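Local coordinates for protein acetylornithine aminotransferase (Aquifex aeolicus, PDB 2EH6) that catalyses the pyridoxal-phosphate-dependent transfer of an amino group from N(2)-acetyl-L-ornithine to 2-oxoglutarate, a step in arginine biosynthesis, at residues L168-E171 with E172-G175; A280-V283 with V284-V288. All blocks are in the same frame, centred on the assembly; numbering follows the deposited sequence.

Interaction 1 (L168-E171 with E172-G175); sequences LLDE and ETAG
D170 and T173 meet across a tight turn because of their first torsions: chi1 of 55° wedges D170 CG between its own backbone N and carbonyl carbon, bending the carboxylate over the turn, while chi1 of -58° places T173 OG1 beside its backbone N, facing back to D170. The four residues D170-T173 form a type I beta turn, with T173 N donating to D170 O at 3.3 Å from above the carbonyl plane. An Asx turn sits within it: D170 OD1 accepts E172 N at 2.6 Å through its anti lone pair, in a short but bent bond. A second side chain closes the turn from the other end, where D170 N points almost straight (173°) at T173 OG1, 3.1 Å away. Two waters extend the network. One donates to L168 O at 2.7 Å and also hydrogen-bonds T173 OG1; the other donates to both D170 O and T173 O, at 2.9 Å from the latter. L169 crosses the T173 side chain at about a right angle, its CG beside OG1, and packs on I121, I201 and K205. With an alanine at D170 the carboxylate is gone, which would probably leave the turn held by its backbone bond and T173 OG1, without the short side-chain bond to E172 N. E172 faces strand 119-123 of the same chain and the residue just before it, with OE1 bonded to W118 NE1 and its backbone paired with W118 and K119. The turn thus carries the chain from the loop after helix 162-166 into strand 173-178. Its acids lie close, D170 OD1 being 5.1 Å from E172 OE2, a like-charge proximity that the weak, long ion pair of D170 with K119 may partly offset; the polar bonds, rather than side-chain packing, appear to set the turn's shape.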
loop_
_atom_site.group_PDB
_atom_site.type_symbol
_atom_site.label_atom_id
_atom_site.label_comp_id
_atom_site.label_asym_id
_atom_site.label_seq_id
_atom_site.Cartn_x
_atom_site.Cartn_y
_atom_site.Cartn_z
ATOM N N LEU A 168 0.338 -31.728 3.304
ATOM C CA LEU A 168 1.269 -30.642 3.013
ATOM C C LEU A 168 2.003 -30.120 4.241
ATOM O O LEU A 168 2.974 -29.374 4.114
ATOM C CB LEU A 168 0.522 -29.479 2.343
ATOM C CG LEU A 168 -0.199 -29.756 1.018
ATOM C CD1 LEU A 168 -1.064 -28.563 0.648
ATOM C CD2 LEU A 168 0.817 -30.039 -0.077
ATOM N N LEU A 169 1.549 -30.507 5.426
ATOM C CA LEU A 169 2.179 -30.025 6.647
ATOM C C LEU A 169 3.365 -30.869 7.112
ATOM O O LEU A 169 3.258 -32.086 7.257
ATOM C CB LEU A 169 1.135 -29.924 7.764
ATOM C CG LEU A 169 1.486 -29.062 8.983
ATOM C CD1 LEU A 169 0.214 -28.725 9.739
ATOM C CD2 LEU A 169 2.475 -29.789 9.889
ATOM N N ASP A 170 4.498 -30.209 7.331
ATOM C CA ASP A 170 5.706 -30.871 7.808
ATOM C C ASP A 170 6.300 -30.013 8.916
ATOM O O ASP A 170 5.686 -29.027 9.326
ATOM C CB ASP A 170 6.721 -31.070 6.676
ATOM C CG ASP A 170 7.066 -29.783 5.958
ATOM O OD1 ASP A 170 7.502 -28.821 6.620
ATOM O OD2 ASP A 170 6.907 -29.739 4.720
ATOM N N GLU A 171 7.482 -30.380 9.402
ATOM C CA GLU A 171 8.115 -29.645 10.499
ATOM C C GLU A 171 8.729 -28.297 10.064
ATOM O O GLU A 171 9.199 -27.507 10.870
ATOM C CB GLU A 171 9.171 -30.544 11.158
ATOM C CG GLU A 171 10.256 -31.007 10.184
ATOM C CD GLU A 171 9.685 -32.052 9.257
ATOM O OE1 GLU A 171 9.022 -32.965 9.736
ATOM O OE2 GLU A 171 9.928 -31.959 8.056
ATOM N N GLU A 172 8.742 -28.053 8.739
ATOM C CA GLU A 172 9.274 -26.774 8.255
ATOM C C GLU A 172 8.152 -25.769 7.949
ATOM O O GLU A 172 8.366 -24.679 7.435
ATOM C CB GLU A 172 10.101 -27.034 6.991
ATOM C CG GLU A 172 11.434 -27.731 7.286
ATOM C CD GLU A 172 12.218 -27.890 6.001
ATOM O OE1 GLU A 172 12.565 -26.883 5.398
ATOM O OE2 GLU A 172 12.520 -29.026 5.637
ATOM N N THR A 173 6.909 -26.191 8.259
ATOM C CA THR A 173 5.765 -25.306 8.054
ATOM C C THR A 173 5.682 -24.238 9.146
ATOM O O THR A 173 5.598 -24.532 10.333
ATOM C CB THR A 173 4.488 -26.150 8.074
ATOM O OG1 THR A 173 4.571 -27.155 7.060
ATOM C CG2 THR A 173 3.269 -25.264 7.793
ATOM N N ALA A 174 5.719 -22.973 8.733
ATOM C CA ALA A 174 5.679 -21.859 9.672
ATOM C C ALA A 174 4.257 -21.483 10.046
ATOM O O ALA A 174 3.993 -21.065 11.173
ATOM C CB ALA A 174 6.401 -20.650 9.078
ATOM N N GLY A 175 3.341 -21.629 9.098
ATOM C CA GLY A 175 1.964 -21.282 9.381
ATOM C C GLY A 175 0.978 -21.627 8.290
ATOM O O GLY A 175 1.353 -22.011 7.180
HETATM O O HOH W 1 4.017 -26.862 4.329
HETATM O O HOH W 2 5.774 -26.992 11.776
#

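Interaction 2 (A280-V283 with V284-V288)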
loop_
_atom_site.group_PDB
_atom_site.type_symbol
_atom_site.label_atom_id
_atom_site.label_comp_id
_atom_site.label_asym_id
_atom_site.label_seq_id
_atom_site.Cartn_x
_atom_site.Cartn_y
_atom_site.Cartn_z
ATOM N N ALA A 280 -9.898 7.961 10.209
ATOM C CA ALA A 280 -10.965 7.249 9.524
ATOM C C ALA A 280 -11.266 5.944 10.245
ATOM O O ALA A 280 -12.425 5.639 10.548
ATOM C CB ALA A 280 -10.565 6.969 8.078
ATOM N N GLY A 281 -10.215 5.175 10.517
ATOM C CA GLY A 281 -10.384 3.904 11.196
ATOM C C GLY A 281 -11.034 4.052 12.559
ATOM O O GLY A 281 -11.839 3.216 12.959
ATOM N N THR A 282 -10.679 5.108 13.281
ATOM C CA THR A 282 -11.251 5.334 14.600
ATOM C C THR A 282 -12.757 5.555 14.508
ATOM O O THR A 282 -13.522 5.053 15.334
ATOM C CB THR A 282 -10.605 6.548 15.284
ATOM O OG1 THR A 282 -9.249 6.231 15.619
ATOM C CG2 THR A 282 -11.358 6.912 16.551
ATOM N N VAL A 283 -13.184 6.309 13.500
ATOM C CA VAL A 283 -14.603 6.574 13.316
ATOM C C VAL A 283 -15.328 5.294 12.916
ATOM O O VAL A 283 -16.372 4.954 13.475
ATOM C CB VAL A 283 -14.841 7.648 12.226
ATOM C CG1 VAL A 283 -16.324 7.769 11.942
ATOM C CG2 VAL A 283 -14.284 8.993 12.677
ATOM N N VAL A 284 -14.770 4.582 11.947
ATOM C CA VAL A 284 -15.373 3.345 11.469
ATOM C C VAL A 284 -15.503 2.290 12.566
ATOM O O VAL A 284 -16.551 1.666 12.723
ATOM C CB VAL A 284 -14.560 2.756 10.299
ATOM C CG1 VAL A 284 -15.084 1.371 9.941
ATOM C CG2 VAL A 284 -14.648 3.686 9.093
ATOM N N VAL A 285 -14.439 2.084 13.328
ATOM C CA VAL A 285 -14.493 1.085 14.384
ATOM C C VAL A 285 -15.575 1.391 15.419
ATOM O O VAL A 285 -16.308 0.491 15.829
ATOM C CB VAL A 285 -13.121 0.927 15.063
ATOM C CG1 VAL A 285 -13.244 0.037 16.295
ATOM C CG2 VAL A 285 -12.136 0.296 14.064
ATOM N N ASP A 286 -15.694 2.649 15.829
ATOM C CA ASP A 286 -16.718 3.012 16.805
ATOM C C ASP A 286 -18.116 2.829 16.228
ATOM O O ASP A 286 -19.003 2.277 16.884
ATOM C CB ASP A 286 -16.553 4.463 17.265
ATOM C CG ASP A 286 -15.337 4.664 18.145
ATOM O OD1 ASP A 286 -14.826 3.661 18.690
ATOM O OD2 ASP A 286 -14.902 5.825 18.302
ATOM N N GLU A 287 -18.315 3.290 14.997
ATOM C CA GLU A 287 -19.622 3.171 14.358
ATOM C C GLU A 287 -20.002 1.734 14.052
ATOM O O GLU A 287 -21.147 1.331 14.253
ATOM C CB GLU A 287 -19.659 3.996 13.069
ATOM C CG GLU A 287 -19.487 5.489 13.300
ATOM C CD GLU A 287 -20.568 6.057 14.200
ATOM O OE1 GLU A 287 -21.754 5.963 13.828
ATOM O OE2 GLU A 287 -20.234 6.593 15.278
ATOM N N VAL A 288 -19.043 0.959 13.562
ATOM C CA VAL A 288 -19.296 -0.431 13.208
ATOM C C VAL A 288 -19.710 -1.303 14.387
ATOM O O VAL A 288 -20.613 -2.121 14.262
ATOM C CB VAL A 288 -18.058 -1.063 12.527
ATOM C CG1 VAL A 288 -18.195 -2.580 12.485
ATOM C CG2 VAL A 288 -17.920 -0.516 11.110
#
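V283 and E287, one helical turn apart, run side by side and point the same way, V283 CG1 lying 4.1 Å from E287 CG. Beneath them E287 N donates to V283 O at 3.0 Å, and E287 CG also rests near that oxygen. T282 and D286 make the next such pair, aligned with each other, the methyl CG2 of T282 facing D286 OD2; here the backbone bond from D286 N to T282 O is longer, 3.3 Å, with the donor tilted 35° from the carbonyl plane. V284 N to A280 O and V285 N to G281 O, both 2.9 Å, complete four consecutive i-to-i+4 bonds of an alpha helix. In V285, chi1 of 172° leaves CG2 beside the backbone N, where it presses within 3.1 Å of G281 O; V284 CG2 sits over A280 O in the same way, at 3.3 Å.

Further out, the faces of helix 275-308 are packed by different neighbours. A280 and V283 lie against helix 47-59, T282 against helix 70-81, and V285 against F224, L243 and K78. T282 OG1 turns back along its own helix to bond C278 O. E287 is anchored at its end by a salt bridge from OE2 to K48 and a hydrogen bond from OE1 to Y46. The carbonyls of A280 to V283 each accept a bond within the helix; valine methyls lie against the first two and the D286 and E287 side chains near the others, while the E287 carboxylate, gripped by two partners, is likely to tie the helix to the start of helix 47-59 by charge as well as by packing.

Overall arrangement
The two contacts are separate local arrangements on opposite sides of the chain's centre, with 37 Å between their own centres and about 26 Å between nearest atoms. Interaction 1 is a surface turn that starts strand 173-178, which runs between strands 119-123 and 208-212 in the seven-stranded mixed sheet of this aminotransferase; just past the strand's other end comes E179, part of the pyridoxal-5'-phosphate pocket. Interaction 2 is buried in the long helix 275-308 and is nearer the chemistry: the side chain of V284 is about 10 Å from that of K241, the cofactor-attachment lysine, which is not attached here. Neither contact is touched by the other subunit of the homodimer.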